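Local atomic coordinates of beta-galactosidase (Bacteroides thetaiotaomicron, PDB entry 5MUJ), a protein that probably hydrolyses glycosidic bonds in the plant pectin rhamnogalacturonan II, as a glycoside hydrolase of a gut bacterium. Residues 343-348 / 361-366; 44-49 / 326-331; 273-278 / 334-339. One frame throughout, in Å; residues are numbered along the deposited sequence. Where two conformers were deposited one is given.

Interaction 1: residues 343-348 / 361-366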
loop_
_atom_site.group_PDB
_atom_site.type_symbol
_atom_site.label_atom_id
_atom_site.label_comp_id
_atom_site.label_asym_id
_atom_site.label_seq_id
_atom_site.Cartn_x
_atom_site.Cartn_y
_atom_site.Cartn_z
ATOM N N VAL A 343 11.039 -17.687 -6.051
ATOM C CA VAL A 343 10.108 -17.038 -6.974
ATOM C C VAL A 343 9.670 -15.725 -6.343
ATOM O O VAL A 343 9.373 -15.704 -5.138
ATOM C CB VAL A 343 8.897 -17.948 -7.253
ATOM C CG1 VAL A 343 7.931 -17.325 -8.243
ATOM C CG2 VAL A 343 9.372 -19.328 -7.749
ATOM N N VAL A 344 9.642 -14.658 -7.150
ATOM C CA VAL A 344 9.118 -13.346 -6.742
ATOM C C VAL A 344 7.676 -13.176 -7.187
ATOM O O VAL A 344 7.359 -13.432 -8.347
ATOM C CB VAL A 344 9.949 -12.168 -7.307
ATOM C CG1 VAL A 344 9.393 -10.836 -6.779
ATOM C CG2 VAL A 344 11.403 -12.295 -6.940
ATOM N N TYR A 345 6.806 -12.793 -6.236
ATOM C CA TYR A 345 5.392 -12.568 -6.487
ATOM C C TYR A 345 5.139 -11.086 -6.217
ATOM O O TYR A 345 5.318 -10.639 -5.086
ATOM C CB TYR A 345 4.493 -13.403 -5.555
ATOM C CG TYR A 345 4.708 -14.912 -5.605
ATOM C CD1 TYR A 345 5.813 -15.515 -4.988
ATOM C CD2 TYR A 345 3.781 -15.739 -6.228
ATOM C CE1 TYR A 345 6.003 -16.892 -5.054
ATOM C CE2 TYR A 345 3.960 -17.110 -6.274
ATOM C CZ TYR A 345 5.051 -17.667 -5.671
ATOM O OH TYR A 345 5.249 -19.042 -5.709
ATOM N N HIS A 346 4.703 -10.368 -7.243
ATOM C CA HIS A 346 4.408 -8.962 -7.135
ATOM C C HIS A 346 2.887 -8.800 -7.232
ATOM O O HIS A 346 2.319 -8.944 -8.308
ATOM C CB HIS A 346 5.126 -8.186 -8.222
ATOM C CG HIS A 346 5.133 -6.693 -8.004
ATOM N ND1 HIS A 346 6.218 -5.920 -8.362
ATOM C CD2 HIS A 346 4.181 -5.811 -7.562
ATOM C CE1 HIS A 346 5.962 -4.639 -8.103
ATOM N NE2 HIS A 346 4.744 -4.544 -7.624
ATOM N N PHE A 347 2.254 -8.498 -6.075
ATOM C CA PHE A 347 0.831 -8.240 -6.007
ATOM C C PHE A 347 0.547 -6.777 -6.324
ATOM O O PHE A 347 1.259 -5.879 -5.824
ATOM C CB PHE A 347 0.286 -8.579 -4.611
ATOM C CG PHE A 347 0.432 -10.043 -4.261
ATOM C CD1 PHE A 347 1.639 -10.545 -3.794
ATOM C CD2 PHE A 347 -0.636 -10.926 -4.422
ATOM C CE1 PHE A 347 1.789 -11.914 -3.481
ATOM C CE2 PHE A 347 -0.483 -12.290 -4.129
ATOM C CZ PHE A 347 0.723 -12.764 -3.654
ATOM N N TYR A 348 -0.454 -6.512 -7.142
ATOM C CA TYR A 348 -0.740 -5.126 -7.557
ATOM C C TYR A 348 -2.196 -4.942 -7.846
ATOM O O TYR A 348 -2.931 -5.927 -7.914
ATOM C CB TYR A 348 0.106 -4.733 -8.767
ATOM C CG TYR A 348 -0.208 -5.422 -10.101
ATOM C CD1 TYR A 348 0.355 -6.682 -10.435
ATOM C CD2 TYR A 348 -1.107 -4.888 -10.984
ATOM C CE1 TYR A 348 0.087 -7.246 -11.663
ATOM C CE2 TYR A 348 -1.400 -5.470 -12.210
ATOM C CZ TYR A 348 -0.806 -6.692 -12.529
ATOM O OH TYR A 348 -1.063 -7.305 -13.769
ATOM N N ILE A 361 -1.500 -10.598 -9.800
ATOM C CA ILE A 361 -0.159 -11.025 -9.474
ATOM C C ILE A 361 0.728 -11.157 -10.702
ATOM O O ILE A 361 0.296 -11.699 -11.727
ATOM C CB ILE A 361 -0.177 -12.407 -8.811
ATOM C CG1 ILE A 361 -1.350 -12.493 -7.865
ATOM C CG2 ILE A 361 1.112 -12.642 -8.058
ATOM C CD1 ILE A 361 -1.417 -13.833 -7.168
ATOM N N ALA A 362 1.985 -10.746 -10.573
ATOM C CA ALA A 362 3.002 -11.037 -11.586
ATOM C C ALA A 362 4.150 -11.817 -10.897
ATOM O O ALA A 362 4.374 -11.673 -9.701
ATOM C CB ALA A 362 3.493 -9.744 -12.241
ATOM N N THR A 363 4.845 -12.691 -11.645
ATOM C CA THR A 363 5.885 -13.534 -11.052
ATOM C C THR A 363 7.178 -13.525 -11.859
ATOM O O THR A 363 7.179 -13.170 -13.023
ATOM C CB THR A 363 5.394 -14.986 -10.882
ATOM O OG1 THR A 363 4.989 -15.493 -12.150
ATOM C CG2 THR A 363 4.227 -15.039 -9.886
ATOM N N SER A 364 8.267 -13.898 -11.209
ATOM C CA SER A 364 9.584 -13.952 -11.845
ATOM C C SER A 364 9.775 -15.140 -12.848
ATOM O O SER A 364 10.620 -15.039 -13.740
ATOM C CB SER A 364 10.671 -14.036 -10.802
ATOM O OG SER A 364 10.407 -15.087 -9.901
ATOM N N LYS A 365 9.041 -16.248 -12.688
ATOM C CA LYS A 365 8.921 -17.224 -13.782
ATOM C C LYS A 365 7.454 -17.582 -13.964
ATOM O O LYS A 365 6.651 -17.343 -13.050
ATOM C CB LYS A 365 9.754 -18.475 -13.485
ATOM C CG LYS A 365 9.238 -19.302 -12.308
ATOM C CD LYS A 365 10.170 -20.464 -11.981
ATOM C CE LYS A 365 9.514 -21.497 -11.073
ATOM N NZ LYS A 365 10.321 -22.752 -11.047
ATOM N N PRO A 366 7.079 -18.120 -15.143
ATOM C CA PRO A 366 5.673 -18.522 -15.265
ATOM C C PRO A 366 5.218 -19.495 -14.153
ATOM O O PRO A 366 5.920 -20.489 -13.864
ATOM C CB PRO A 366 5.615 -19.233 -16.629
ATOM C CG PRO A 366 6.798 -18.725 -17.382
ATOM C CD PRO A 366 7.871 -18.541 -16.328
#
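I361 packs against F347 across two antiparallel strands, 343-348 and 361-363. F347 and I361 form a non-hydrogen-bonded pair, and their side chains lie next to each other, pointing the same way. From CB of I361, the CG2 branch sits over the centre of the F347 ring, 4.2 Å above its plane. The same methyl lies near the plane of the Y345 ring, at its edge. On the other branch, CG1 meets F347 CD2 at 3.8 Å. The tip, CD1, reaches F347 CE2 at 3.5 Å. Both branches of the isoleucine are therefore used on one phenylalanine. T363 adds to this face of the sheet with its methyl CG2, which touches CD2 of Y345.

H346 and A362 are the hydrogen-bonded pair. H346 N gives a nearly straight bond to A362 O (2.8 Å, 178°), and A362 N returns one to H346 O at 2.9 Å. Beyond T363 the strand ends, but the pairing goes on through a side chain. The S364 torsion (chi1 52°) sets OG between its own backbone N and carbonyl carbon, where it accepts a hydrogen bond from V344 N at 2.9 Å and 171°. S364 N bonds to V344 O at 3.0 Å. The hydroxyl thus takes the place of a backbone acceptor. T363 OG1 donates to K365 O at 2.6 Å, from above the carbonyl plane, a bond from the strand end into the loop.

The H346 imidazole turns off from strand 361-363 and bonds through NE2 to S335 OG. Y348 OH bonds to D328, outside this pair of strands. The two strands form a hairpin at the middle of a four-stranded antiparallel sheet. Strand 331-340 flanks 343-351, and strand 45-51 flanks 357-363.

Interaction 2: residues 44-49 / 326-331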
loop_
_atom_site.group_PDB
_atom_site.type_symbol
_atom_site.label_atom_id
_atom_site.label_comp_id
_atom_site.label_asym_id
_atom_site.label_seq_id
_atom_site.Cartn_x
_atom_site.Cartn_y
_atom_site.Cartn_z
ATOM N N PRO A 44 8.316 -10.541 -14.861
ATOM C CA PRO A 44 7.816 -10.377 -16.223
ATOM C C PRO A 44 6.482 -11.062 -16.567
ATOM O O PRO A 44 5.848 -10.676 -17.559
ATOM C CB PRO A 44 8.937 -11.016 -17.070
ATOM C CG PRO A 44 10.152 -10.925 -16.224
ATOM C CD PRO A 44 9.638 -11.191 -14.852
ATOM N N TYR A 45 6.073 -12.036 -15.746
ATOM C CA TYR A 45 5.037 -13.050 -16.136
ATOM C C TYR A 45 3.743 -12.789 -15.333
ATOM O O TYR A 45 3.696 -12.962 -14.100
ATOM C CB TYR A 45 5.533 -14.528 -15.969
ATOM C CG TYR A 45 6.754 -14.742 -16.818
ATOM C CD1 TYR A 45 6.654 -14.800 -18.218
ATOM C CD2 TYR A 45 7.997 -14.697 -16.277
ATOM C CE1 TYR A 45 7.782 -14.905 -19.018
ATOM C CE2 TYR A 45 9.135 -14.778 -17.071
ATOM C CZ TYR A 45 9.023 -14.903 -18.437
ATOM O OH TYR A 45 10.158 -14.976 -19.237
ATOM N N LYS A 46 2.695 -12.369 -16.021
ATOM C CA LYS A 46 1.441 -11.990 -15.317
ATOM C C LYS A 46 0.548 -13.209 -15.116
ATOM O O LYS A 46 0.044 -13.794 -16.072
ATOM C CB LYS A 46 0.707 -10.903 -16.091
ATOM C CG LYS A 46 1.507 -9.599 -16.033
ATOM C CD LYS A 46 0.763 -8.381 -16.538
ATOM C CE LYS A 46 1.599 -7.152 -16.303
ATOM N NZ LYS A 46 0.849 -6.025 -16.919
ATOM N N TYR A 47 0.373 -13.574 -13.862
ATOM C CA TYR A 47 -0.450 -14.760 -13.507
ATOM C C TYR A 47 -1.906 -14.431 -13.756
ATOM O O TYR A 47 -2.640 -15.196 -14.365
ATOM C CB TYR A 47 -0.243 -15.129 -12.078
ATOM C CG TYR A 47 -1.117 -16.251 -11.608
ATOM C CD1 TYR A 47 -0.771 -17.574 -11.852
ATOM C CD2 TYR A 47 -2.273 -15.993 -10.881
ATOM C CE1 TYR A 47 -1.576 -18.608 -11.426
ATOM C CE2 TYR A 47 -3.100 -17.027 -10.447
ATOM C CZ TYR A 47 -2.727 -18.339 -10.716
ATOM O OH TYR A 47 -3.514 -19.395 -10.301
ATOM N N GLY A 48 -2.317 -13.268 -13.254
ATOM C CA GLY A 48 -3.631 -12.705 -13.463
ATOM C C GLY A 48 -4.232 -12.377 -12.117
ATOM O O GLY A 48 -3.502 -12.225 -11.123
ATOM N N LEU A 49 -5.550 -12.297 -12.069
ATOM C CA LEU A 49 -6.220 -11.809 -10.865
ATOM C C LEU A 49 -6.095 -12.794 -9.717
ATOM O O LEU A 49 -6.121 -14.042 -9.918
ATOM C CB LEU A 49 -7.669 -11.454 -11.151
ATOM C CG LEU A 49 -7.854 -10.298 -12.147
ATOM C CD1 LEU A 49 -9.198 -10.319 -12.838
ATOM C CD2 LEU A 49 -7.644 -8.944 -11.461
ATOM N N ASN A 326 -5.685 -7.007 -20.880
ATOM C CA ASN A 326 -7.076 -6.583 -20.752
ATOM C C ASN A 326 -7.393 -6.047 -19.347
ATOM O O ASN A 326 -7.849 -4.901 -19.173
ATOM C CB ASN A 326 -7.998 -7.791 -21.067
ATOM C CG ASN A 326 -7.897 -8.934 -20.024
ATOM O OD1 ASN A 326 -6.803 -9.458 -19.720
ATOM N ND2 ASN A 326 -9.046 -9.301 -19.445
ATOM N N TYR A 327 -7.063 -6.867 -18.349
ATOM C CA TYR A 327 -7.570 -6.673 -17.029
ATOM C C TYR A 327 -6.827 -5.505 -16.316
ATOM O O TYR A 327 -7.319 -5.005 -15.306
ATOM C CB TYR A 327 -7.546 -8.009 -16.251
ATOM C CG TYR A 327 -6.177 -8.525 -15.851
ATOM C CD1 TYR A 327 -5.450 -7.841 -14.885
ATOM C CD2 TYR A 327 -5.574 -9.651 -16.447
ATOM C CE1 TYR A 327 -4.213 -8.252 -14.461
ATOM C CE2 TYR A 327 -4.302 -10.063 -16.019
ATOM C CZ TYR A 327 -3.614 -9.331 -15.033
ATOM O OH TYR A 327 -2.355 -9.623 -14.509
ATOM N N ASP A 328 -5.637 -5.117 -16.797
ATOM C CA ASP A 328 -4.899 -3.939 -16.185
ATOM C C ASP A 328 -4.579 -2.793 -17.142
ATOM O O ASP A 328 -3.655 -1.976 -16.895
ATOM C CB ASP A 328 -3.627 -4.399 -15.444
ATOM C CG ASP A 328 -2.545 -4.987 -16.364
ATOM O OD1 ASP A 328 -2.593 -4.784 -17.591
ATOM O OD2 ASP A 328 -1.617 -5.678 -15.844
ATOM N N GLU A 329 -5.420 -2.664 -18.157
ATOM C CA GLU A 329 -5.110 -1.816 -19.286
ATOM C C GLU A 329 -5.085 -0.299 -18.978
ATOM O O GLU A 329 -4.532 0.450 -19.763
ATOM C CB GLU A 329 -6.076 -2.076 -20.429
ATOM C CG GLU A 329 -7.484 -1.561 -20.195
ATOM C CD GLU A 329 -8.554 -2.141 -21.115
ATOM O OE1 GLU A 329 -8.239 -2.634 -22.225
ATOM O OE2 GLU A 329 -9.734 -2.086 -20.715
ATOM N N LEU A 330 -5.687 0.126 -17.868
ATOM C CA LEU A 330 -5.693 1.538 -17.473
ATOM C C LEU A 330 -4.621 1.817 -16.420
ATOM O O LEU A 330 -3.746 2.663 -16.644
ATOM C CB LEU A 330 -7.081 1.936 -16.977
ATOM C CG LEU A 330 -7.222 3.416 -16.560
ATOM C CD1 LEU A 330 -6.913 4.352 -17.717
ATOM C CD2 LEU A 330 -8.609 3.688 -16.000
ATOM N N PHE A 331 -4.708 1.127 -15.275
ATOM C CA PHE A 331 -3.753 1.260 -14.203
ATOM C C PHE A 331 -3.209 -0.123 -13.836
ATOM O O PHE A 331 -3.991 -1.088 -13.730
ATOM C CB PHE A 331 -4.356 1.861 -12.910
ATOM C CG PHE A 331 -5.067 3.190 -13.063
ATOM C CD1 PHE A 331 -4.531 4.197 -13.840
ATOM C CD2 PHE A 331 -6.236 3.460 -12.337
ATOM C CE1 PHE A 331 -5.173 5.427 -13.933
ATOM C CE2 PHE A 331 -6.890 4.679 -12.453
ATOM C CZ PHE A 331 -6.342 5.654 -13.245
#
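G48 on strand 45-49 lies nearest to Y327 of the irregular segment 326-331, their CA atoms 8.0 Å apart, so side chains must bridge the gap. Y327 does so with its phenol end. Y327 OH comes to 3.5 Å from G48 CA and to 3.7 Å from K46 CB, and the ring stands obliquely to the glycine. At the backbone angles of G48 (phi 127°), a CB would press on the carbonyl O of Y47.

K46 and D328 meet tip to tip. The lysine chain is extended beyond CG, and NZ forms a salt bridge with D328 OD2 at 2.7 Å. It approaches the syn side of that oxygen, 20° out of the carboxylate plane. NZ also bonds to I322 O and S324 OG, while D328 OD2 has a second partner in Y348 OH. Replacing K46 with an alanine would probably leave the buried D328 carboxylate without its countercharge and I322 O without this donor. Y327 OH is bonded to Y348 OH as well, so four side chains share one small polar cluster.

Y47 and G48 both face I361, a classic beta bulge. It lies in the N-terminal strand, which forms the outer edge of the C-terminal sheet, the Velcro closure typical of beta-propellers.

Interaction 3: residues 273-278 / 334-339. With RAM (alpha-L-rhamnopyranose), chain B.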
loop_
_atom_site.group_PDB
_atom_site.type_symbol
_atom_site.label_atom_id
_atom_site.label_comp_id
_atom_site.label_asym_id
_atom_site.label_seq_id
_atom_site.Cartn_x
_atom_site.Cartn_y
_atom_site.Cartn_z
ATOM N N ASP A 273 2.130 4.674 -2.029
ATOM C CA ASP A 273 2.116 3.327 -1.489
ATOM C C ASP A 273 3.508 2.717 -1.376
ATOM O O ASP A 273 3.796 1.653 -1.912
ATOM C CB ASP A 273 1.115 2.444 -2.254
ATOM C CG ASP A 273 -0.345 2.903 -2.055
ATOM O OD1 ASP A 273 -0.579 4.098 -1.716
ATOM O OD2 ASP A 273 -1.266 2.062 -2.189
ATOM N N ALA A 274 4.353 3.386 -0.623
ATOM C CA ALA A 274 5.677 2.927 -0.329
ATOM C C ALA A 274 5.621 1.622 0.469
ATOM O O ALA A 274 4.921 1.529 1.486
ATOM C CB ALA A 274 6.494 3.982 0.409
ATOM N N HIS A 275 6.376 0.650 -0.038
ATOM C CA HIS A 275 6.498 -0.715 0.501
ATOM C C HIS A 275 7.982 -1.028 0.519
ATOM O O HIS A 275 8.597 -1.178 -0.533
ATOM C CB HIS A 275 5.668 -1.712 -0.357
ATOM C CG HIS A 275 5.991 -3.171 -0.151
ATOM N ND1 HIS A 275 5.924 -3.794 1.077
ATOM C CD2 HIS A 275 6.343 -4.129 -1.045
ATOM C CE1 HIS A 275 6.235 -5.087 0.932
ATOM N NE2 HIS A 275 6.501 -5.304 -0.343
ATOM N N ILE A 276 8.548 -1.101 1.718
ATOM C CA ILE A 276 9.999 -1.217 1.948
ATOM C C ILE A 276 10.413 -2.608 2.430
ATOM O O ILE A 276 9.840 -3.140 3.376
ATOM C CB ILE A 276 10.487 -0.163 2.967
ATOM C CG1 ILE A 276 10.112 1.234 2.456
ATOM C CG2 ILE A 276 12.011 -0.263 3.172
ATOM C CD1 ILE A 276 10.578 2.356 3.331
ATOM N N GLN A 277 11.415 -3.185 1.753
ATOM C CA GLN A 277 12.091 -4.383 2.231
ATOM C C GLN A 277 13.590 -4.146 2.303
ATOM O O GLN A 277 14.123 -3.292 1.603
ATOM C CB GLN A 277 11.762 -5.553 1.309
ATOM C CG GLN A 277 10.297 -5.923 1.445
ATOM C CD GLN A 277 9.940 -7.193 0.748
ATOM O OE1 GLN A 277 10.573 -8.237 0.966
ATOM N NE2 GLN A 277 8.903 -7.123 -0.090
ATOM N N LYS A 278 14.252 -4.858 3.201
ATOM C CA LYS A 278 15.680 -4.727 3.396
ATOM C C LYS A 278 16.340 -5.914 2.694
ATOM O O LYS A 278 15.950 -7.060 2.919
ATOM C CB LYS A 278 16.011 -4.699 4.880
ATOM C CG LYS A 278 17.337 -4.011 5.182
ATOM C CD LYS A 278 17.715 -4.129 6.652
ATOM C CE LYS A 278 19.213 -4.020 6.858
ATOM N NZ LYS A 278 19.533 -3.732 8.278
ATOM N N LYS A 334 0.404 -0.135 -7.471
ATOM C CA LYS A 334 0.395 -0.386 -6.024
ATOM C C LYS A 334 1.039 -1.718 -5.825
ATOM O O LYS A 334 0.868 -2.576 -6.681
ATOM C CB LYS A 334 -0.982 -0.219 -5.397
ATOM C CG LYS A 334 -1.663 1.087 -5.800
ATOM C CD LYS A 334 -2.933 1.290 -5.038
ATOM C CE LYS A 334 -3.620 2.566 -5.475
ATOM N NZ LYS A 334 -4.884 2.741 -4.737
ATOM N N SER A 335 1.892 -1.860 -4.819
ATOM C CA SER A 335 2.737 -3.065 -4.669
ATOM C C SER A 335 2.660 -3.732 -3.329
ATOM O O SER A 335 2.567 -3.112 -2.269
ATOM C CB SER A 335 4.214 -2.700 -4.890
ATOM O OG SER A 335 4.412 -2.124 -6.167
ATOM N N TYR A 336 2.709 -5.059 -3.389
ATOM C CA TYR A 336 3.231 -5.857 -2.299
ATOM C C TYR A 336 3.988 -7.038 -2.907
ATOM O O TYR A 336 3.479 -7.694 -3.791
ATOM C CB TYR A 336 2.123 -6.317 -1.346
ATOM C CG TYR A 336 2.603 -6.390 0.058
ATOM C CD1 TYR A 336 3.310 -7.501 0.525
ATOM C CD2 TYR A 336 2.430 -5.291 0.946
ATOM C CE1 TYR A 336 3.809 -7.546 1.805
ATOM C CE2 TYR A 336 2.914 -5.347 2.238
ATOM C CZ TYR A 336 3.602 -6.476 2.669
ATOM O OH TYR A 336 4.097 -6.586 3.950
ATOM N N VAL A 337 5.215 -7.264 -2.451
ATOM C CA VAL A 337 6.138 -8.183 -3.103
ATOM C C VAL A 337 6.618 -9.265 -2.117
ATOM O O VAL A 337 7.093 -8.983 -1.005
ATOM C CB VAL A 337 7.331 -7.425 -3.734
ATOM C CG1 VAL A 337 8.170 -8.341 -4.616
ATOM C CG2 VAL A 337 6.853 -6.258 -4.574
ATOM N N ILE A 338 6.490 -10.523 -2.519
ATOM C CA ILE A 338 6.939 -11.618 -1.698
ATOM C C ILE A 338 7.973 -12.350 -2.526
ATOM O O ILE A 338 7.682 -12.687 -3.671
ATOM C CB ILE A 338 5.788 -12.606 -1.392
ATOM C CG1 ILE A 338 4.643 -11.933 -0.621
ATOM C CG2 ILE A 338 6.304 -13.799 -0.617
ATOM C CD1 ILE A 338 4.983 -11.475 0.787
ATOM N N LYS A 339 9.166 -12.567 -1.982
ATOM C CA LYS A 339 10.051 -13.601 -2.523
ATOM C C LYS A 339 10.010 -14.857 -1.642
ATOM O O LYS A 339 10.397 -14.842 -0.486
ATOM C CB LYS A 339 11.493 -13.121 -2.698
ATOM C CG LYS A 339 12.337 -14.179 -3.401
ATOM C CD LYS A 339 13.711 -13.755 -3.846
ATOM C CE LYS A 339 14.367 -14.911 -4.603
ATOM N NZ LYS A 339 15.724 -14.557 -5.041
HETATM C C1 RAM B . -6.181 7.915 -6.890
HETATM C C2 RAM B . -6.174 6.752 -5.932
HETATM C C3 RAM B . -6.584 5.499 -6.703
HETATM C C4 RAM B . -5.598 5.317 -7.858
HETATM C C5 RAM B . -5.436 6.524 -8.793
HETATM C C6 RAM B . -4.174 6.435 -9.634
HETATM O O2 RAM B . -4.838 6.630 -5.374
HETATM O O3 RAM B . -6.615 4.340 -5.865
HETATM O O4 RAM B . -6.070 4.263 -8.682
HETATM O O5 RAM B . -5.486 7.822 -8.149
HETATM O O HOH W 1 3.032 0.665 -4.214
HETATM O O HOH W 2 -3.812 2.770 -2.072
HETATM O O HOH W 3 2.404 -0.793 -1.194
#
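The rings of H275 and Y336 stack face to face, with centroids 4.0 Å apart and planes at 30°. CE1 of the imidazole sits 3.4 Å above the plane of Y336, over its centre. In return, CD2 of Y336 lies over one face of H275, offset toward the rim. V337 O lies at the edge of H275, in its plane. The CB of H275 points toward strand 334-339, and CG continues anti to the backbone N (chi1 164°).

Q277 bonds to V337 O, the atom at the edge of the H275 ring: its NE2 donates at 2.8 Å. The other end of this amide, OE1, bonds to Y137 OH.

Toward the sugar, waters bridge the two strands. One water donates to D273 O at 2.6 Å and accepts a weak bond from S335 N. A second donates to D273 OD2 and accepts a bond from K334 NZ at 2.9 Å. D273 OD2 also touches K334 CD at 3.4 Å. The lysine chain is extended beyond CG, and K334 NZ donates to O3 of the bound rhamnose at 2.6 Å. D61 pairs with the same ammonium in a salt bridge. Y158, H333 and R357 also bond to the sugar.

The two strands run nearly parallel (16°) but belong to different sheets. They are the innermost strands of adjacent blades in a five-bladed beta-propeller, with the glycan pocket at one end.

Interactions 1 and 2 lie within one blade, and interaction 3 joins that blade to the one before it. The centres of 1 and 2 are about 11 Å apart, those of 1 and 3 about 12 Å. Y348 OH reaches D328 OD2 at 2.7 Å, linking 1 to 2. T363 N probably bonds to Y45 O, also at 2.7 Å. Interaction 1 meets 3 through a probable bond of F347 N to Y336 O, 2.7 Å. Interactions 2 and 3 adjoin in sequence through 326-331 and 334-339. Those two segments bring F331 and K334 to the rhamnose, while the Y348 side chain stays about 11 Å from it.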